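Local coordinates for protein putative short-chain dehydrogenase/reductase (Corynebacterium glutamicum, PDB 3E9N) that probably acts as a nucleotide-dependent oxidoreductase of the short-chain dehydrogenase/reductase family, perhaps reducing acetoacetyl-CoA, though its true substrate is not established, at residues C127-N132 with S172-G177; G12-M17 with E39-L44; D74-L79 with L118-A123; V96-A101 with N143-A148. One frame throughout, in Å; residues are numbered along the deposited sequence.

From the N terminus, contact 2 comes first, closing the loop made by helix 16-25 and strand 30-35 as it joins the glycine-rich turn to helix 38-45; it finishes before the others begin. Contact 3 then ties the entry to strand 78-81 to the far end of helix 95-124. Contact 4 starts inside that loop, near the beginning of the same helix, and ends on helix 144-164, so it crosses contact 3; the two lie about 30 Å apart, centre to centre. Contact 1 in turn crosses contact 4, pairing strands 127-131 and 170-176. M17 of contact 2 packs on I131 and P176 of contact 1, while C127 and I129 probably hydrogen-bond to D77 and L79 of contact 3.

Contact 1 (C127-N132 with S172-G177); sequences CVIYIN and STVSPG
S172 N donates to V128 O over 2.8 Å, the first of four backbone hydrogen bonds joining strands 127-131 and 170-176 in the parallel sheet of the Rossmann fold. The ladder continues with Y130 N to S172 O and V174 N to Y130 O. Its last rung is N132 N to V174 O at 3.0 Å. Between these rungs I129 CA lies 3.2 Å from S172 O, a CA-H...O contact. The strands run 24° apart.

Apolar contacts line the face carrying I129, I131 and V174, beta-branched residues well suited to extended backbone. I129 CG2, anti to its own backbone N, meets V174 CG2 at 3.8 Å, and helix 203-214 packs on I129. I131 lies beside V174, pointing the same way. Y130 and T173 occupy the other face, against helix 144-164.

Polar side chains turn to outside partners: S172 OG to I222 O, T173 OG1 to N224 and T223 of the next strand, and N132 ND2 to the carbonyl of K150, probably the lysine of the family's YxxxK motif. P176 has no N-H with which to extend the ladder. Its CG touches I131 CG2 at 4.0 Å, and its CD rests 3.6 Å from N132 C.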
loop_
_atom_site.group_PDB
_atom_site.type_symbol
_atom_site.label_atom_id
_atom_site.label_comp_id
_atom_site.label_asym_id
_atom_site.label_seq_id
_atom_site.Cartn_x
_atom_site.Cartn_y
_atom_site.Cartn_z
ATOM N N CYS A 127 -1.958 -24.284 -7.159
ATOM C CA CYS A 127 -1.592 -23.110 -6.375
ATOM C C CYS A 127 -0.201 -22.680 -6.765
ATOM O O CYS A 127 0.704 -23.527 -6.798
ATOM C CB CYS A 127 -1.512 -23.482 -4.903
ATOM S SG CYS A 127 -3.042 -23.921 -4.231
ATOM N N VAL A 128 -0.031 -21.387 -7.034
ATOM C CA VAL A 128 1.260 -20.807 -7.340
ATOM C C VAL A 128 1.644 -19.901 -6.166
ATOM O O VAL A 128 0.926 -18.976 -5.812
ATOM C CB VAL A 128 1.256 -19.985 -8.698
ATOM C CG1 VAL A 128 2.657 -19.370 -8.985
ATOM C CG2 VAL A 128 0.873 -20.862 -9.844
ATOM N N ILE A 129 2.772 -20.187 -5.538
ATOM C CA ILE A 129 3.171 -19.407 -4.416
ATOM C C ILE A 129 4.495 -18.734 -4.701
ATOM O O ILE A 129 5.443 -19.407 -5.091
ATOM C CB ILE A 129 3.277 -20.262 -3.159
ATOM C CG1 ILE A 129 1.882 -20.798 -2.794
ATOM C CG2 ILE A 129 3.846 -19.404 -2.010
ATOM C CD1 ILE A 129 1.886 -22.127 -2.117
ATOM N N TYR A 130 4.556 -17.416 -4.530
ATOM C CA TYR A 130 5.816 -16.652 -4.686
ATOM C C TYR A 130 6.404 -16.343 -3.321
ATOM O O TYR A 130 5.640 -15.992 -2.399
ATOM C CB TYR A 130 5.552 -15.348 -5.428
ATOM C CG TYR A 130 4.895 -15.493 -6.800
ATOM C CD1 TYR A 130 5.649 -15.718 -7.925
ATOM C CD2 TYR A 130 3.502 -15.366 -6.959
ATOM C CE1 TYR A 130 5.027 -15.827 -9.180
ATOM C CE2 TYR A 130 2.879 -15.473 -8.193
ATOM C CZ TYR A 130 3.640 -15.694 -9.291
ATOM O OH TYR A 130 3.042 -15.851 -10.527
ATOM N N ILE A 131 7.723 -16.531 -3.152
ATOM C CA ILE A 131 8.393 -16.115 -1.942
ATOM C C ILE A 131 9.039 -14.818 -2.265
ATOM O O ILE A 131 9.968 -14.787 -3.066
ATOM C CB ILE A 131 9.508 -17.037 -1.512
ATOM C CG1 ILE A 131 9.039 -18.480 -1.499
ATOM C CG2 ILE A 131 9.981 -16.674 -0.093
ATOM C CD1 ILE A 131 8.200 -18.783 -0.371
ATOM N N ASN A 132 8.550 -13.747 -1.648
ATOM C CA ASN A 132 9.002 -12.367 -1.930
ATOM C C ASN A 132 9.966 -11.788 -0.863
ATOM O O ASN A 132 11.150 -12.158 -0.841
ATOM C CB ASN A 132 7.775 -11.423 -2.077
ATOM C CG ASN A 132 8.078 -10.184 -2.887
ATOM O OD1 ASN A 132 9.246 -9.901 -3.222
ATOM N ND2 ASN A 132 7.025 -9.440 -3.237
ATOM N N SER A 172 -0.538 -16.952 -4.462
ATOM C CA SER A 172 -0.227 -16.504 -3.150
ATOM C C SER A 172 1.210 -16.004 -3.009
ATOM O O SER A 172 2.130 -16.490 -3.677
ATOM C CB SER A 172 -0.527 -17.617 -2.162
ATOM O OG SER A 172 -0.283 -17.148 -0.851
ATOM N N THR A 173 1.389 -15.013 -2.134
ATOM C CA THR A 173 2.695 -14.491 -1.854
ATOM C C THR A 173 3.006 -14.643 -0.404
ATOM O O THR A 173 2.279 -14.206 0.457
ATOM C CB THR A 173 2.792 -12.995 -2.162
ATOM O OG1 THR A 173 1.749 -12.332 -1.434
ATOM C CG2 THR A 173 2.591 -12.752 -3.635
ATOM N N VAL A 174 4.118 -15.257 -0.116
ATOM C CA VAL A 174 4.545 -15.343 1.220
ATOM C C VAL A 174 5.654 -14.322 1.295
ATOM O O VAL A 174 6.607 -14.421 0.531
ATOM C CB VAL A 174 5.034 -16.783 1.525
ATOM C CG1 VAL A 174 5.770 -16.836 2.878
ATOM C CG2 VAL A 174 3.827 -17.753 1.458
ATOM N N SER A 175 5.537 -13.330 2.188
ATOM C CA SER A 175 6.522 -12.220 2.186
ATOM C C SER A 175 7.345 -12.131 3.457
ATOM O O SER A 175 6.907 -11.562 4.468
ATOM C CB SER A 175 5.862 -10.871 1.936
ATOM O OG SER A 175 4.722 -10.994 1.101
ATOM N N PRO A 176 8.533 -12.712 3.437
ATOM C CA PRO A 176 9.457 -12.497 4.568
ATOM C C PRO A 176 10.068 -11.084 4.589
ATOM O O PRO A 176 10.146 -10.406 3.564
ATOM C CB PRO A 176 10.567 -13.523 4.331
ATOM C CG PRO A 176 10.261 -14.157 2.971
ATOM C CD PRO A 176 9.154 -13.398 2.305
ATOM N N GLY A 177 10.525 -10.635 5.745
ATOM C CA GLY A 177 11.177 -9.341 5.779
ATOM C C GLY A 177 11.647 -9.035 7.179
ATOM O O GLY A 177 11.406 -9.797 8.093
#

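Contact 2 (G12-M17 with E39-L44); sequences GATGGM and EHLAAL
T14 and L41 make the closely packed part of this contact: their side chains meet at about a right angle, T14 CG2 against L41 CD2, though the modelled 3.2 Å between these two methyls is doubtful. T14 OG1 lies between its backbone N and carbonyl carbon (chi1 69°), while CG2, anti to the carbonyl carbon, faces the helix. The hydroxyl is engaged separately, gripped by N37 N and R36 N, so a threonine serves both purposes: its methyl packs and its oxygen ties the turn to the residues just after strand 30-35. On the buried flank L44 CD1 comes to 3.4 Å from A13 O and 4.2 Å from A13 CB, where the alanine methyl is small enough to fit between turn and helix.

The turn belongs to the glycine-rich TGxxxGxG motif of the Rossmann fold, which in relatives lies against the dinucleotide. It is a type I turn closed by G15 N to G12 O at 3.1 Å. G12 has positive phi, which favours glycine, and G15 is the N-cap of helix 16-25.

The solvent side is looser. H40 is exposed; its CB meets T14 CB at 3.6 Å, but its ring approaches the turn merely through CD2, 3.5 Å from T14 O.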
loop_
_atom_site.group_PDB
_atom_site.type_symbol
_atom_site.label_atom_id
_atom_site.label_comp_id
_atom_site.label_asym_id
_atom_site.label_seq_id
_atom_site.Cartn_x
_atom_site.Cartn_y
_atom_site.Cartn_z
ATOM N N GLY A 12 14.643 -23.241 -6.326
ATOM C CA GLY A 12 15.493 -22.879 -5.193
ATOM C C GLY A 12 15.467 -24.004 -4.176
ATOM O O GLY A 12 15.610 -23.769 -2.962
ATOM N N ALA A 13 15.300 -25.233 -4.663
ATOM C CA ALA A 13 15.069 -26.375 -3.782
ATOM C C ALA A 13 16.250 -26.729 -2.883
ATOM O O ALA A 13 16.076 -27.514 -1.921
ATOM C CB ALA A 13 14.651 -27.597 -4.591
ATOM N N THR A 14 17.448 -26.218 -3.203
ATOM C CA THR A 14 18.630 -26.496 -2.390
ATOM C C THR A 14 19.016 -25.368 -1.405
ATOM O O THR A 14 19.915 -25.553 -0.511
ATOM C CB THR A 14 19.849 -27.078 -3.221
ATOM O OG1 THR A 14 20.411 -26.099 -4.103
ATOM C CG2 THR A 14 19.434 -28.332 -4.039
ATOM N N GLY A 15 18.333 -24.217 -1.520
ATOM C CA GLY A 15 18.444 -23.159 -0.511
ATOM C C GLY A 15 17.824 -23.633 0.788
ATOM O O GLY A 15 17.179 -24.666 0.799
ATOM N N GLY A 16 18.015 -22.892 1.883
ATOM C CA GLY A 16 17.454 -23.250 3.201
ATOM C C GLY A 16 15.938 -23.436 3.228
ATOM O O GLY A 16 15.435 -24.461 3.711
ATOM N N MET A 17 15.205 -22.465 2.690
ATOM C CA MET A 17 13.727 -22.542 2.553
ATOM C C MET A 17 13.266 -23.714 1.671
ATOM O O MET A 17 12.404 -24.489 2.062
ATOM C CB MET A 17 13.164 -21.231 1.979
ATOM C CG MET A 17 13.170 -19.963 2.924
ATOM S SD MET A 17 12.627 -18.467 1.966
ATOM C CE MET A 17 12.829 -17.230 3.206
ATOM N N GLU A 39 25.051 -31.774 -3.661
ATOM C CA GLU A 39 24.987 -32.571 -2.441
ATOM C C GLU A 39 23.590 -32.482 -1.793
ATOM O O GLU A 39 23.093 -33.476 -1.208
ATOM C CB GLU A 39 26.097 -32.171 -1.444
ATOM N N HIS A 40 22.940 -31.316 -1.900
ATOM C CA HIS A 40 21.639 -31.172 -1.241
ATOM C C HIS A 40 20.636 -31.938 -2.060
ATOM O O HIS A 40 19.693 -32.541 -1.512
ATOM C CB HIS A 40 21.204 -29.715 -1.112
ATOM C CG HIS A 40 21.932 -28.960 -0.046
ATOM N ND1 HIS A 40 22.074 -29.438 1.240
ATOM C CD2 HIS A 40 22.550 -27.757 -0.074
ATOM C CE1 HIS A 40 22.748 -28.557 1.960
ATOM N NE2 HIS A 40 23.047 -27.527 1.185
ATOM N N LEU A 41 20.879 -31.929 -3.375
ATOM C CA LEU A 41 20.014 -32.589 -4.355
ATOM C C LEU A 41 20.051 -34.086 -4.126
ATOM O O LEU A 41 19.010 -34.741 -4.068
ATOM C CB LEU A 41 20.436 -32.230 -5.784
ATOM C CG LEU A 41 20.013 -30.855 -6.332
ATOM C CD1 LEU A 41 20.407 -30.707 -7.803
ATOM C CD2 LEU A 41 18.492 -30.608 -6.156
ATOM N N ALA A 42 21.262 -34.613 -3.940
ATOM C CA ALA A 42 21.440 -36.019 -3.582
ATOM C C ALA A 42 20.740 -36.244 -2.266
ATOM O O ALA A 42 19.920 -37.159 -2.123
ATOM C CB ALA A 42 22.913 -36.372 -3.467
ATOM N N ALA A 43 21.041 -35.401 -1.293
ATOM C CA ALA A 43 20.354 -35.530 -0.002
ATOM C C ALA A 43 18.819 -35.528 -0.187
ATOM O O ALA A 43 18.110 -36.361 0.392
ATOM C CB ALA A 43 20.815 -34.427 0.985
ATOM N N LEU A 44 18.321 -34.620 -1.023
ATOM C CA LEU A 44 16.878 -34.541 -1.302
ATOM C C LEU A 44 16.301 -35.811 -1.932
ATOM O O LEU A 44 15.218 -36.256 -1.532
ATOM C CB LEU A 44 16.528 -33.319 -2.165
ATOM C CG LEU A 44 16.577 -31.914 -1.538
ATOM C CD1 LEU A 44 16.455 -30.872 -2.609
ATOM C CD2 LEU A 44 15.464 -31.707 -0.531
#

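Contact 3 (D74-L79 with L118-A123); sequences DHVDTL and LPALRA
V76 N donates to A120 O over 2.9 Å from above the carbonyl plane, with a C=O...N angle of 112°, as the loop leading into strand 78-81 passes beside the late turns of helix 95-124. The bond thus ties loop to helix, and the helix-on-sheet packing of the Rossmann fold begins where L79, on the strand, meets L121. The backbones come very close: CA of H75 lies 4.1 Å from CA of A120, an approach that a small alanine side chain permits. CA-H...O contacts run both ways, from A120 CA to D74 O and from H75 CA to A120 O.

Towards the buried side, V76 and L121 lie side by side, with V76 CB 3.9 Å from L121 CD2. L79 crosses L121 at about a right angle, its CD2 meeting L121 CD1 at 4.1 Å. Branched aliphatic residues suit this layer, where V76 and L79 also reach V9 on the neighbouring strand. The outer side is more polar. R122 leaves the helix away from this contact, and its NH2 forms a salt bridge with E164 of helix 144-164.

The H75 ring is steadied by D74: ND1 donates to OD1 over 2.6 Å, nearly in the ring plane and on the anti side of the carboxylate. Over the centre of one ring face sits A123 CB, a CH-pi contact 3.8 Å from the centroid.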
loop_
_atom_site.group_PDB
_atom_site.type_symbol
_atom_site.label_atom_id
_atom_site.label_comp_id
_atom_site.label_asym_id
_atom_site.label_seq_id
_atom_site.Cartn_x
_atom_site.Cartn_y
_atom_site.Cartn_z
ATOM N N ASP A 74 1.333 -32.892 -16.885
ATOM C CA ASP A 74 0.099 -32.356 -17.467
ATOM C C ASP A 74 -0.861 -31.842 -16.395
ATOM O O ASP A 74 -1.870 -31.237 -16.726
ATOM C CB ASP A 74 -0.616 -33.419 -18.336
ATOM C CG ASP A 74 -0.949 -34.700 -17.548
ATOM O OD1 ASP A 74 -1.603 -34.643 -16.469
ATOM O OD2 ASP A 74 -0.545 -35.775 -18.007
ATOM N N HIS A 75 -0.568 -32.126 -15.131
ATOM C CA HIS A 75 -1.258 -31.463 -13.997
ATOM C C HIS A 75 -0.187 -31.011 -12.983
ATOM O O HIS A 75 0.624 -31.813 -12.554
ATOM C CB HIS A 75 -2.216 -32.429 -13.319
ATOM C CG HIS A 75 -3.476 -32.685 -14.088
ATOM N ND1 HIS A 75 -3.494 -33.368 -15.292
ATOM C CD2 HIS A 75 -4.767 -32.382 -13.814
ATOM C CE1 HIS A 75 -4.741 -33.453 -15.733
ATOM N NE2 HIS A 75 -5.533 -32.866 -14.857
ATOM N N VAL A 76 -0.121 -29.736 -12.644
ATOM C CA VAL A 76 0.713 -29.335 -11.505
ATOM C C VAL A 76 -0.183 -28.751 -10.396
ATOM O O VAL A 76 -0.915 -27.778 -10.641
ATOM C CB VAL A 76 1.738 -28.247 -11.870
ATOM C CG1 VAL A 76 2.576 -27.815 -10.582
ATOM C CG2 VAL A 76 2.679 -28.727 -13.003
ATOM N N ASP A 77 -0.100 -29.330 -9.196
ATOM C CA ASP A 77 -0.976 -28.915 -8.074
ATOM C C ASP A 77 -0.395 -27.727 -7.294
ATOM O O ASP A 77 -1.121 -26.843 -6.896
ATOM C CB ASP A 77 -1.229 -30.101 -7.132
ATOM C CG ASP A 77 -1.925 -31.248 -7.852
ATOM O OD1 ASP A 77 -3.161 -31.203 -7.959
ATOM O OD2 ASP A 77 -1.240 -32.180 -8.348
ATOM N N THR A 78 0.930 -27.729 -7.114
ATOM C CA THR A 78 1.621 -26.762 -6.318
ATOM C C THR A 78 2.933 -26.386 -7.040
ATOM O O THR A 78 3.779 -27.248 -7.364
ATOM C CB THR A 78 1.950 -27.362 -4.901
ATOM O OG1 THR A 78 0.752 -27.844 -4.294
ATOM C CG2 THR A 78 2.584 -26.333 -3.984
ATOM N N LEU A 79 3.105 -25.093 -7.267
ATOM C CA LEU A 79 4.320 -24.525 -7.808
ATOM C C LEU A 79 4.794 -23.434 -6.831
ATOM O O LEU A 79 4.072 -22.444 -6.570
ATOM C CB LEU A 79 3.999 -23.888 -9.167
ATOM C CG LEU A 79 5.089 -23.043 -9.852
ATOM C CD1 LEU A 79 6.471 -23.821 -10.061
ATOM C CD2 LEU A 79 4.555 -22.359 -11.183
ATOM N N LEU A 118 1.538 -23.128 -17.146
ATOM C CA LEU A 118 0.133 -22.724 -17.126
ATOM C C LEU A 118 -0.915 -23.822 -17.466
ATOM O O LEU A 118 -1.945 -23.934 -16.785
ATOM C CB LEU A 118 -0.090 -21.471 -18.000
ATOM C CG LEU A 118 -1.283 -20.604 -17.630
ATOM C CD1 LEU A 118 -1.306 -20.336 -16.108
ATOM C CD2 LEU A 118 -1.227 -19.306 -18.351
ATOM N N PRO A 119 -0.708 -24.584 -18.554
ATOM C CA PRO A 119 -1.771 -25.541 -18.944
ATOM C C PRO A 119 -1.992 -26.590 -17.892
ATOM O O PRO A 119 -3.127 -26.981 -17.632
ATOM C CB PRO A 119 -1.200 -26.201 -20.220
ATOM C CG PRO A 119 -0.394 -25.076 -20.874
ATOM C CD PRO A 119 0.229 -24.302 -19.680
ATOM N N ALA A 120 -0.887 -27.054 -17.324
ATOM C CA ALA A 120 -0.927 -28.022 -16.258
ATOM C C ALA A 120 -1.487 -27.427 -14.944
ATOM O O ALA A 120 -2.025 -28.164 -14.111
ATOM C CB ALA A 120 0.476 -28.584 -16.027
ATOM N N LEU A 121 -1.298 -26.125 -14.728
ATOM C CA LEU A 121 -1.737 -25.495 -13.494
ATOM C C LEU A 121 -3.276 -25.374 -13.553
ATOM O O LEU A 121 -3.947 -25.602 -12.563
ATOM C CB LEU A 121 -1.124 -24.093 -13.322
ATOM C CG LEU A 121 0.327 -24.033 -12.905
ATOM C CD1 LEU A 121 0.974 -22.605 -13.137
ATOM C CD2 LEU A 121 0.594 -24.573 -11.505
ATOM N N ARG A 122 -3.789 -25.003 -14.724
ATOM C CA ARG A 122 -5.201 -24.875 -14.966
ATOM C C ARG A 122 -5.856 -26.211 -14.865
ATOM O O ARG A 122 -6.896 -26.338 -14.210
ATOM C CB ARG A 122 -5.421 -24.340 -16.365
ATOM C CG ARG A 122 -5.140 -22.861 -16.458
ATOM C CD ARG A 122 -5.372 -22.368 -17.849
ATOM N NE ARG A 122 -5.053 -20.954 -17.978
ATOM C CZ ARG A 122 -5.187 -20.283 -19.117
ATOM N NH1 ARG A 122 -5.637 -20.912 -20.191
ATOM N NH2 ARG A 122 -4.895 -18.989 -19.187
ATOM N N ALA A 123 -5.232 -27.211 -15.493
ATOM C CA ALA A 123 -5.735 -28.569 -15.474
ATOM C C ALA A 123 -5.909 -29.103 -14.064
ATOM O O ALA A 123 -6.820 -29.857 -13.837
ATOM C CB ALA A 123 -4.787 -29.551 -16.304
#

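Contact 4 (V96-A101 with N143-A148); sequences VAEWHA and NTIYAA
W99 and I145 meet through their torsions: W99 CG stands anti to the carbonyl carbon (chi1 -83°), as does I145 CG1 (chi1 -60°). That rotation sets I145 CG1 over the face of the five-membered ring of the indole, 3.6 Å from its centroid, a CH-pi contact. A large flat aromatic suits this place because several neighbours share it: T144 CG2 is 3.5 Å from W99 CZ2, and the small A148 brings CB to 3.6 Å from W99 CH2, at the ring edge and near its plane.

Helices 95-124 and 144-164 run nearly parallel here, 21° apart. In this family the corresponding pair typically forms a four-helix dimer interface. Consistent with that, W99 also packs on A111, and T144 on L156, both of a neighbouring subunit.

N143 starts the second helix with an Asx turn: its OD1 accepts from I145 N at 2.8 Å, on a lone pair. E98 extends across I145, and its OE2 comes 3.4 Å from OH of Y146, which probably opens the YxxxK signature. With carbon-on-ring and methyl contacts dominating, cohesion between the helices here rests on shape and dispersion more than on charge.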
loop_
_atom_site.group_PDB
_atom_site.type_symbol
_atom_site.label_atom_id
_atom_site.label_comp_id
_atom_site.label_asym_id
_atom_site.label_seq_id
_atom_site.Cartn_x
_atom_site.Cartn_y
_atom_site.Cartn_z
ATOM N N VAL A 96 24.664 -2.906 -13.675
ATOM C CA VAL A 96 23.772 -3.335 -14.727
ATOM C C VAL A 96 23.631 -4.845 -14.665
ATOM O O VAL A 96 22.519 -5.390 -14.728
ATOM C CB VAL A 96 24.225 -2.905 -16.154
ATOM C CG1 VAL A 96 23.273 -3.484 -17.187
ATOM C CG2 VAL A 96 24.237 -1.410 -16.301
ATOM N N ALA A 97 24.762 -5.517 -14.536
ATOM C CA ALA A 97 24.755 -6.955 -14.466
ATOM C C ALA A 97 23.965 -7.420 -13.227
ATOM O O ALA A 97 23.210 -8.370 -13.289
ATOM C CB ALA A 97 26.231 -7.532 -14.488
ATOM N N GLU A 98 24.134 -6.718 -12.121
ATOM C CA GLU A 98 23.322 -6.928 -10.929
ATOM C C GLU A 98 21.782 -6.767 -11.157
ATOM O O GLU A 98 21.027 -7.652 -10.813
ATOM C CB GLU A 98 23.800 -5.972 -9.872
ATOM C CG GLU A 98 23.882 -6.553 -8.460
ATOM C CD GLU A 98 24.614 -5.572 -7.525
ATOM O OE1 GLU A 98 25.854 -5.369 -7.720
ATOM O OE2 GLU A 98 23.957 -4.974 -6.635
ATOM N N TRP A 99 21.321 -5.661 -11.759
ATOM C CA TRP A 99 19.929 -5.548 -12.206
ATOM C C TRP A 99 19.413 -6.751 -12.994
ATOM O O TRP A 99 18.300 -7.238 -12.740
ATOM C CB TRP A 99 19.727 -4.314 -13.091
ATOM C CG TRP A 99 19.514 -3.097 -12.301
ATOM C CD1 TRP A 99 20.414 -2.094 -12.065
ATOM C CD2 TRP A 99 18.315 -2.735 -11.616
ATOM N NE1 TRP A 99 19.837 -1.120 -11.283
ATOM C CE2 TRP A 99 18.543 -1.481 -11.006
ATOM C CE3 TRP A 99 17.058 -3.323 -11.500
ATOM C CZ2 TRP A 99 17.572 -0.826 -10.253
ATOM C CZ3 TRP A 99 16.094 -2.668 -10.734
ATOM C CH2 TRP A 99 16.361 -1.431 -10.129
ATOM N N HIS A 100 20.177 -7.166 -13.991
ATOM C CA HIS A 100 19.746 -8.273 -14.842
ATOM C C HIS A 100 19.669 -9.568 -14.031
ATOM O O HIS A 100 18.707 -10.317 -14.111
ATOM C CB HIS A 100 20.687 -8.471 -16.035
ATOM C CG HIS A 100 20.556 -7.421 -17.086
ATOM N ND1 HIS A 100 19.383 -7.202 -17.785
ATOM C CD2 HIS A 100 21.458 -6.531 -17.574
ATOM C CE1 HIS A 100 19.565 -6.220 -18.653
ATOM N NE2 HIS A 100 20.814 -5.795 -18.544
ATOM N N ALA A 101 20.674 -9.813 -13.214
ATOM C CA ALA A 101 20.680 -11.030 -12.407
ATOM C C ALA A 101 19.438 -11.104 -11.483
ATOM O O ALA A 101 18.706 -12.102 -11.445
ATOM C CB ALA A 101 21.970 -11.095 -11.594
ATOM N N ASN A 143 18.966 -1.446 -0.516
ATOM C CA ASN A 143 19.353 -1.190 -1.905
ATOM C C ASN A 143 18.167 -0.914 -2.863
ATOM O O ASN A 143 17.008 -1.218 -2.591
ATOM C CB ASN A 143 20.243 -2.332 -2.436
ATOM C CG ASN A 143 21.029 -1.941 -3.702
ATOM O OD1 ASN A 143 20.480 -1.928 -4.805
ATOM N ND2 ASN A 143 22.333 -1.645 -3.545
ATOM N N THR A 144 18.513 -0.344 -3.999
ATOM C CA THR A 144 17.589 0.103 -5.003
ATOM C C THR A 144 17.089 -1.100 -5.821
ATOM O O THR A 144 15.918 -1.177 -6.183
ATOM C CB THR A 144 18.322 1.150 -5.874
ATOM O OG1 THR A 144 17.550 2.358 -5.997
ATOM C CG2 THR A 144 18.688 0.602 -7.226
ATOM N N ILE A 145 17.968 -2.063 -6.066
ATOM C CA ILE A 145 17.633 -3.196 -6.888
ATOM C C ILE A 145 16.736 -4.170 -6.140
ATOM O O ILE A 145 15.854 -4.795 -6.727
ATOM C CB ILE A 145 18.922 -3.924 -7.347
ATOM C CG1 ILE A 145 19.786 -2.969 -8.159
ATOM C CG2 ILE A 145 18.586 -5.174 -8.144
ATOM C CD1 ILE A 145 21.118 -3.524 -8.590
ATOM N N TYR A 146 16.946 -4.292 -4.837
ATOM C CA TYR A 146 16.174 -5.232 -4.081
ATOM C C TYR A 146 14.765 -4.745 -3.917
ATOM O O TYR A 146 13.842 -5.494 -4.160
ATOM C CB TYR A 146 16.877 -5.593 -2.766
ATOM C CG TYR A 146 18.356 -5.821 -3.035
ATOM C CD1 TYR A 146 18.768 -6.516 -4.174
ATOM C CD2 TYR A 146 19.343 -5.298 -2.197
ATOM C CE1 TYR A 146 20.130 -6.706 -4.459
ATOM C CE2 TYR A 146 20.721 -5.494 -2.481
ATOM C CZ TYR A 146 21.090 -6.201 -3.617
ATOM O OH TYR A 146 22.407 -6.394 -3.927
ATOM N N ALA A 147 14.603 -3.464 -3.601
ATOM C CA ALA A 147 13.283 -2.833 -3.510
ATOM C C ALA A 147 12.523 -2.992 -4.818
ATOM O O ALA A 147 11.345 -3.323 -4.820
ATOM C CB ALA A 147 13.433 -1.349 -3.151
ATOM N N ALA A 148 13.204 -2.818 -5.936
ATOM C CA ALA A 148 12.496 -2.811 -7.194
ATOM C C ALA A 148 11.982 -4.185 -7.568
ATOM O O ALA A 148 10.831 -4.352 -7.991
ATOM C CB ALA A 148 13.326 -2.221 -8.282
#